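Long-range contacts in glycerophosphodiester phosphodiesterase (Cytophaga hutchinsonii ATCC 33406, PDB 3CH0), which belongs to the glycerophosphoryl diester phosphodiesterase family and folds as a single-chain TIM-type beta/alpha barrel: residues G16-L20 / D264-L268; V159-K163 / Y188-K192; F171-F176 / I191-V197. All blocks are in the same frame, centred on the assembly; numbering follows the deposited sequence.

Interaction 1: G16-L20 / D264-L268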
# COMPACT_ATOMS: atom_id res chain seq x y z
N GLY A 16 1.21 -5.49 -4.20
CA GLY A 16 1.43 -6.93 -4.46
C GLY A 16 2.74 -7.05 -5.21
O GLY A 16 3.74 -7.49 -4.67
N CYS A 17 2.76 -6.64 -6.47
CA CYS A 17 4.00 -6.64 -7.24
C CYS A 17 3.79 -5.90 -8.55
O CYS A 17 3.87 -6.47 -9.62
CB CYS A 17 4.57 -8.05 -7.49
SG CYS A 17 3.43 -9.18 -8.27
N ARG A 18 3.57 -4.61 -8.46
CA ARG A 18 3.28 -3.78 -9.67
C ARG A 18 4.27 -3.91 -10.82
O ARG A 18 3.89 -3.82 -12.00
CB ARG A 18 3.13 -2.30 -9.30
CG ARG A 18 3.05 -1.33 -10.50
CD ARG A 18 2.75 0.09 -10.01
NE ARG A 18 3.81 0.63 -9.16
CZ ARG A 18 4.06 1.92 -8.97
NH1 ARG A 18 3.28 2.84 -9.51
NH2 ARG A 18 5.11 2.29 -8.23
N GLY A 19 5.54 -4.11 -10.51
CA GLY A 19 6.52 -4.27 -11.60
C GLY A 19 6.27 -5.52 -12.44
O GLY A 19 6.70 -5.57 -13.61
N LEU A 20 5.64 -6.53 -11.85
CA LEU A 20 5.48 -7.83 -12.49
C LEU A 20 4.10 -8.06 -13.06
O LEU A 20 3.93 -8.71 -14.10
CB LEU A 20 5.75 -8.93 -11.47
CG LEU A 20 7.11 -8.83 -10.73
CD1 LEU A 20 7.28 -9.99 -9.71
CD2 LEU A 20 8.31 -8.74 -11.70
N ASP A 264 8.33 -2.55 -6.07
CA ASP A 264 7.50 -3.06 -7.18
C ASP A 264 8.00 -4.41 -7.71
O ASP A 264 7.28 -5.05 -8.46
CB ASP A 264 7.49 -2.04 -8.33
CG ASP A 264 6.69 -0.83 -7.99
OD1 ASP A 264 5.55 -1.00 -7.47
OD2 ASP A 264 7.17 0.29 -8.25
N TYR A 265 9.26 -4.74 -7.41
CA TYR A 265 9.94 -5.93 -7.92
C TYR A 265 10.43 -6.83 -6.78
O TYR A 265 11.65 -7.01 -6.53
CB TYR A 265 11.10 -5.47 -8.81
CG TYR A 265 10.70 -4.71 -10.03
CD1 TYR A 265 10.28 -5.38 -11.18
CD2 TYR A 265 10.72 -3.36 -10.03
CE1 TYR A 265 9.93 -4.68 -12.32
CE2 TYR A 265 10.32 -2.63 -11.14
CZ TYR A 265 9.97 -3.31 -12.29
OH TYR A 265 9.58 -2.57 -13.38
N PRO A 266 9.48 -7.42 -6.03
CA PRO A 266 9.88 -8.24 -4.89
C PRO A 266 10.69 -9.48 -5.31
O PRO A 266 11.44 -10.02 -4.50
CB PRO A 266 8.56 -8.57 -4.20
CG PRO A 266 7.53 -8.50 -5.27
CD PRO A 266 8.01 -7.34 -6.15
N ASP A 267 10.60 -9.88 -6.58
CA ASP A 267 11.45 -10.91 -7.15
C ASP A 267 12.98 -10.63 -7.00
O ASP A 267 13.80 -11.58 -6.98
CB ASP A 267 11.07 -11.17 -8.62
CG ASP A 267 11.16 -9.95 -9.50
OD1 ASP A 267 10.73 -8.88 -9.09
OD2 ASP A 267 11.59 -10.09 -10.68
N LEU A 268 13.35 -9.36 -6.84
CA LEU A 268 14.76 -9.02 -6.60
C LEU A 268 15.35 -9.78 -5.42
O LEU A 268 16.52 -10.13 -5.41
CB LEU A 268 14.94 -7.50 -6.40
CG LEU A 268 14.76 -6.65 -7.67
CD1 LEU A 268 14.62 -5.18 -7.40
CD2 LEU A 268 15.90 -6.87 -8.68
O HOH W 1 7.90 -3.73 -15.24

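Interaction 2: V159-K163 / Y188-K192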
# COMPACT_ATOMS: atom_id res chain seq x y z
N VAL A 159 -11.26 -1.24 9.32
CA VAL A 159 -11.01 -1.98 10.53
C VAL A 159 -12.04 -3.12 10.74
O VAL A 159 -11.63 -4.20 11.22
CB VAL A 159 -10.89 -1.05 11.74
CG1 VAL A 159 -10.88 -1.89 13.04
CG2 VAL A 159 -9.63 -0.18 11.60
N ALA A 160 -13.28 -2.91 10.34
CA ALA A 160 -14.30 -3.94 10.41
C ALA A 160 -13.81 -5.19 9.65
O ALA A 160 -14.00 -6.33 10.12
CB ALA A 160 -15.64 -3.47 9.87
N GLU A 161 -13.16 -4.98 8.52
CA GLU A 161 -12.69 -6.11 7.71
C GLU A 161 -11.49 -6.83 8.34
O GLU A 161 -11.39 -8.05 8.24
CB GLU A 161 -12.41 -5.65 6.27
CG GLU A 161 -13.63 -5.11 5.54
CD GLU A 161 -14.79 -6.11 5.52
OE1 GLU A 161 -14.55 -7.27 5.13
OE2 GLU A 161 -15.92 -5.74 5.90
N ILE A 162 -10.58 -6.07 8.96
CA ILE A 162 -9.47 -6.59 9.70
C ILE A 162 -9.93 -7.47 10.88
O ILE A 162 -9.44 -8.55 11.06
CB ILE A 162 -8.52 -5.42 10.21
CG1 ILE A 162 -7.88 -4.73 8.99
CG2 ILE A 162 -7.45 -5.90 11.21
CD1 ILE A 162 -7.25 -3.37 9.32
N LYS A 163 -10.87 -6.96 11.65
CA LYS A 163 -11.38 -7.67 12.83
C LYS A 163 -12.17 -8.93 12.40
O LYS A 163 -12.00 -9.99 13.00
CB LYS A 163 -12.26 -6.72 13.65
CG LYS A 163 -11.46 -5.63 14.36
CD LYS A 163 -12.37 -4.73 15.24
CE LYS A 163 -11.60 -3.68 16.09
NZ LYS A 163 -10.64 -4.24 17.08
N TYR A 188 -8.29 2.33 17.75
CA TYR A 188 -7.85 0.96 17.50
C TYR A 188 -6.37 0.79 17.78
O TYR A 188 -5.59 0.46 16.91
CB TYR A 188 -8.17 0.56 16.04
CG TYR A 188 -9.60 0.77 15.67
CD1 TYR A 188 -10.63 0.04 16.28
CD2 TYR A 188 -9.94 1.72 14.74
CE1 TYR A 188 -11.96 0.24 15.96
CE2 TYR A 188 -11.24 1.97 14.40
CZ TYR A 188 -12.29 1.20 15.01
OH TYR A 188 -13.59 1.50 14.66
N PRO A 189 -5.95 1.04 19.03
CA PRO A 189 -4.52 1.05 19.39
C PRO A 189 -3.79 -0.26 19.21
O PRO A 189 -2.56 -0.25 19.24
CB PRO A 189 -4.53 1.44 20.87
CG PRO A 189 -5.88 1.09 21.30
CD PRO A 189 -6.81 1.31 20.20
N ASP A 190 -4.51 -1.36 18.99
CA ASP A 190 -3.86 -2.65 18.78
C ASP A 190 -3.35 -2.87 17.35
O ASP A 190 -2.65 -3.88 17.06
CB ASP A 190 -4.72 -3.84 19.23
CG ASP A 190 -6.09 -3.90 18.57
OD1 ASP A 190 -6.60 -2.87 18.08
OD2 ASP A 190 -6.69 -5.01 18.64
N ILE A 191 -3.69 -1.95 16.44
CA ILE A 191 -3.25 -2.11 15.05
C ILE A 191 -2.03 -1.23 14.80
O ILE A 191 -2.07 -0.04 15.04
CB ILE A 191 -4.35 -1.77 14.07
CG1 ILE A 191 -5.54 -2.73 14.27
CG2 ILE A 191 -3.80 -1.76 12.60
CD1 ILE A 191 -6.77 -2.30 13.47
N LYS A 192 -0.92 -1.85 14.44
CA LYS A 192 0.34 -1.16 14.18
C LYS A 192 0.14 -0.09 13.09
O LYS A 192 -0.59 -0.37 12.15
CB LYS A 192 1.43 -2.11 13.70
CG LYS A 192 1.99 -3.03 14.78
CD LYS A 192 3.17 -3.89 14.27
CE LYS A 192 2.77 -4.89 13.17
NZ LYS A 192 1.78 -5.90 13.59
O HOH W 2 -9.05 -2.26 18.44
O HOH W 3 -8.32 -4.76 15.97

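Interaction 3: F171-F176 / I191-V197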
# COMPACT_ATOMS: atom_id res chain seq x y z
N PHE A 171 -1.30 -7.02 10.76
CA PHE A 171 -1.75 -5.90 9.97
C PHE A 171 -1.06 -4.62 10.38
O PHE A 171 -0.98 -4.29 11.57
CB PHE A 171 -3.27 -5.67 10.08
CG PHE A 171 -3.81 -5.01 8.85
CD1 PHE A 171 -3.75 -3.61 8.72
CD2 PHE A 171 -4.30 -5.74 7.78
CE1 PHE A 171 -4.17 -3.00 7.50
CE2 PHE A 171 -4.73 -5.11 6.63
CZ PHE A 171 -4.67 -3.77 6.51
N THR A 172 -0.55 -3.87 9.40
CA THR A 172 -0.12 -2.49 9.62
C THR A 172 -0.94 -1.57 8.77
O THR A 172 -1.16 -1.88 7.60
CB THR A 172 1.38 -2.29 9.24
OG1 THR A 172 2.16 -3.24 10.00
CG2 THR A 172 1.87 -0.87 9.50
N LEU A 173 -1.44 -0.49 9.35
CA LEU A 173 -2.25 0.50 8.66
C LEU A 173 -1.32 1.68 8.39
O LEU A 173 -0.74 2.24 9.32
CB LEU A 173 -3.45 0.95 9.52
CG LEU A 173 -4.52 1.78 8.85
CD1 LEU A 173 -4.01 3.19 8.46
CD2 LEU A 173 -5.23 1.00 7.69
N GLN A 174 -1.15 2.02 7.12
CA GLN A 174 -0.26 3.10 6.73
C GLN A 174 -1.03 4.23 6.15
O GLN A 174 -2.11 4.07 5.58
CB GLN A 174 0.82 2.67 5.73
CG GLN A 174 0.24 2.12 4.46
CD GLN A 174 1.24 1.60 3.42
OE1 GLN A 174 2.39 2.07 3.36
NE2 GLN A 174 0.75 0.74 2.49
N SER A 175 -0.55 5.46 6.35
CA SER A 175 -1.18 6.60 5.70
C SER A 175 -0.25 7.79 5.68
O SER A 175 0.58 7.97 6.57
CB SER A 175 -2.51 7.00 6.38
OG SER A 175 -3.27 7.88 5.59
N PHE A 176 -0.45 8.63 4.65
CA PHE A 176 0.13 9.97 4.68
C PHE A 176 -0.69 10.92 5.53
O PHE A 176 -0.19 12.05 5.88
CB PHE A 176 0.14 10.58 3.27
CG PHE A 176 1.19 10.04 2.38
CD1 PHE A 176 2.49 10.51 2.44
CD2 PHE A 176 0.90 9.11 1.43
CE1 PHE A 176 3.47 10.02 1.61
CE2 PHE A 176 1.89 8.64 0.58
CZ PHE A 176 3.19 9.07 0.71
N ILE A 191 -3.69 -1.95 16.44
CA ILE A 191 -3.25 -2.11 15.05
C ILE A 191 -2.03 -1.23 14.80
O ILE A 191 -2.07 -0.04 15.04
CB ILE A 191 -4.35 -1.77 14.07
CG1 ILE A 191 -5.54 -2.73 14.27
CG2 ILE A 191 -3.80 -1.76 12.60
CD1 ILE A 191 -6.77 -2.30 13.47
N LYS A 192 -0.92 -1.85 14.44
CA LYS A 192 0.34 -1.16 14.18
C LYS A 192 0.14 -0.09 13.09
O LYS A 192 -0.59 -0.37 12.15
CB LYS A 192 1.43 -2.11 13.70
CG LYS A 192 1.99 -3.03 14.78
CD LYS A 192 3.17 -3.89 14.27
CE LYS A 192 2.77 -4.89 13.17
NZ LYS A 192 1.78 -5.90 13.59
N LEU A 193 0.77 1.08 13.25
CA LEU A 193 0.66 2.14 12.25
C LEU A 193 2.01 2.41 11.62
O LEU A 193 3.06 2.41 12.28
CB LEU A 193 0.09 3.39 12.89
CG LEU A 193 -1.26 3.25 13.56
CD1 LEU A 193 -1.69 4.61 14.14
CD2 LEU A 193 -2.33 2.73 12.58
N SER A 194 1.95 2.75 10.32
CA SER A 194 3.05 3.25 9.60
C SER A 194 2.78 4.66 9.05
O SER A 194 1.76 4.93 8.39
CB SER A 194 3.34 2.32 8.41
OG SER A 194 4.36 2.91 7.56
N TYR A 195 3.73 5.57 9.34
CA TYR A 195 3.65 6.92 8.94
C TYR A 195 4.43 7.17 7.64
O TYR A 195 5.65 7.07 7.58
CB TYR A 195 4.29 7.75 10.08
CG TYR A 195 4.39 9.23 9.92
CD1 TYR A 195 3.41 9.95 9.24
CD2 TYR A 195 5.36 9.92 10.62
CE1 TYR A 195 3.48 11.35 9.17
CE2 TYR A 195 5.44 11.28 10.57
CZ TYR A 195 4.50 12.00 9.87
OH TYR A 195 4.51 13.40 9.80
N LEU A 196 3.66 7.40 6.59
CA LEU A 196 4.18 7.70 5.28
C LEU A 196 4.55 9.17 5.19
O LEU A 196 3.76 10.04 5.54
CB LEU A 196 3.18 7.37 4.18
CG LEU A 196 2.89 5.90 3.96
CD1 LEU A 196 1.64 5.63 3.11
CD2 LEU A 196 4.13 5.28 3.30
N VAL A 197 5.77 9.41 4.70
CA VAL A 197 6.35 10.74 4.60
C VAL A 197 6.96 10.94 3.23
O VAL A 197 7.74 10.14 2.76
CB VAL A 197 7.41 11.00 5.70
CG1 VAL A 197 8.13 12.37 5.41
CG2 VAL A 197 6.71 10.90 7.05
O HOH W 4 -0.88 -4.83 14.16
O HOH W 5 4.50 1.93 5.07
O HOH W 6 2.56 12.50 5.80

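Interaction 1: G16-L20 / D264-L268
Y265 lays one face of its ring over G19, whose CA sits 3.8 Å from the Y265 ring centroid in a CH-pi contact over the face, 25° off the ring normal. The two segments are loops of a TIM-type barrel, one following the first strand, 10-13, the other following the last, 260-263; as these strands are paired, the contact lies where the barrel closes. An ideal CB on G19 would collide with Y265 CE1 and D264 O, so the backbones can approach this closely only because the residue is glycine, and G19 N donates a 2.8 Å hydrogen bond to D264 O. Beside it, the R18 side chain meets the D264 carboxylate in a two-pronged salt bridge, with R18 NE to D264 OD1 and R18 NH2 to D264 OD2 both at 2.9 Å. The same carboxylate also hydrogen-bonds H14 and N245, while R18 NH1 is hydrogen-bonded to a glycerol, probably from the crystallisation liquor, which may mark a pocket. Away from the charges, C17 CB rests 3.7 Å from P266 CG and L20 CD2 lies 3.9 Å from Y265 CD1, both apolar contacts; L20 CD2 also comes within 3.6 Å of D267 OD1. C17 and L20 also touch helix 26-35. A water spans the outer end of the tyrosine, 2.7 Å from G19 O, to which it donates, and 2.8 Å from Y265 OH.

Interaction 2: V159-K163 / Y188-K192
Y188, the first residue to leave helical geometry after helix 178-187, opens a type I beta turn that runs to I191 and leads toward strand 192-197 of the beta/alpha barrel. This turn packs against the neighbouring outer helix, 151-164. V159 of that helix points CG1 straight over the Y188 ring, 3.7 Å from the centroid, a CH-pi contact; K163 CE lies 3.8 Å from Y188 CD1, and the tyrosine hydroxyl is hydrogen-bonded to D156, earlier on the same helix. P189 carries the chain round the turn, which I191 N closes with a 3.1 Å hydrogen bond to Y188 O. The D190 carboxylate stays beyond salt-bridge distance of K163, D190 OD2 being 4.3 Å from K163 NZ. Two waters join these exposed charges: both accept from K163 NZ, one donating to D190 OD1 at 2.6 Å, the other to D190 OD2 at 3.1 Å. I191 then turns inward, in a buried apolar patch that M184 also touches, its CD1 4.0 Å from V159 CG2 and 4.3 Å from I162 CG2.

Interaction 3: F171-F176 / I191-V197
F171 begins a strand that pairs in parallel with 192-197, the two being the strands of a right-handed beta-alpha-beta crossover through helix 178-187 in the barrel wall. F171 CD1 lies 4.3 Å from I191 CG2, and a water bridges F171 O to both K192 N and K192 NZ. T172 CA makes a CA-H...O contact of 3.3 Å with K192 O, and T172 CG2 reaches S194 CB at 3.7 Å. L173 forms the regular ladder's first two bonds: L173 N donates to K192 O and L173 O accepts from S194 N, both at 2.9 Å. Its side chain shares with L193 the face covered by helix 178-187, where both touch M184. Q174 and S194 lie on the other face, toward the barrel interior; a water links Q174 OE1 to S194 OG, while Q174 NE2 hydrogen-bonds E41. S175 continues the ladder, with S175 N to S194 O and L196 N to S175 O both at 3.1 Å, and its hydroxyl bonds to I137 O and D177 N. F176 leaves the strand with its ring face over L196, the CB of L196 being 3.6 Å from the F176 ring centroid.

How the interactions relate
All three contacts belong to one barrel, with strands inside and helices around them. Along the chain, interactions 2 and 3 fall entirely between the two segments of interaction 1, which brings the first and last barrel strands' loops together on the opposite side of the chain's centre; its centre is about 27 Å from that of interaction 2 and 20 Å from that of interaction 3. Interactions 2 and 3 are neighbours, centres about 11 Å apart, sharing I191 and K192. The helix 151-164 precedes strand 171-175, and I162 CD1 meets F171 CD1 at 3.6 Å, so helix 151-164 packs directly on the start of strand 171-175.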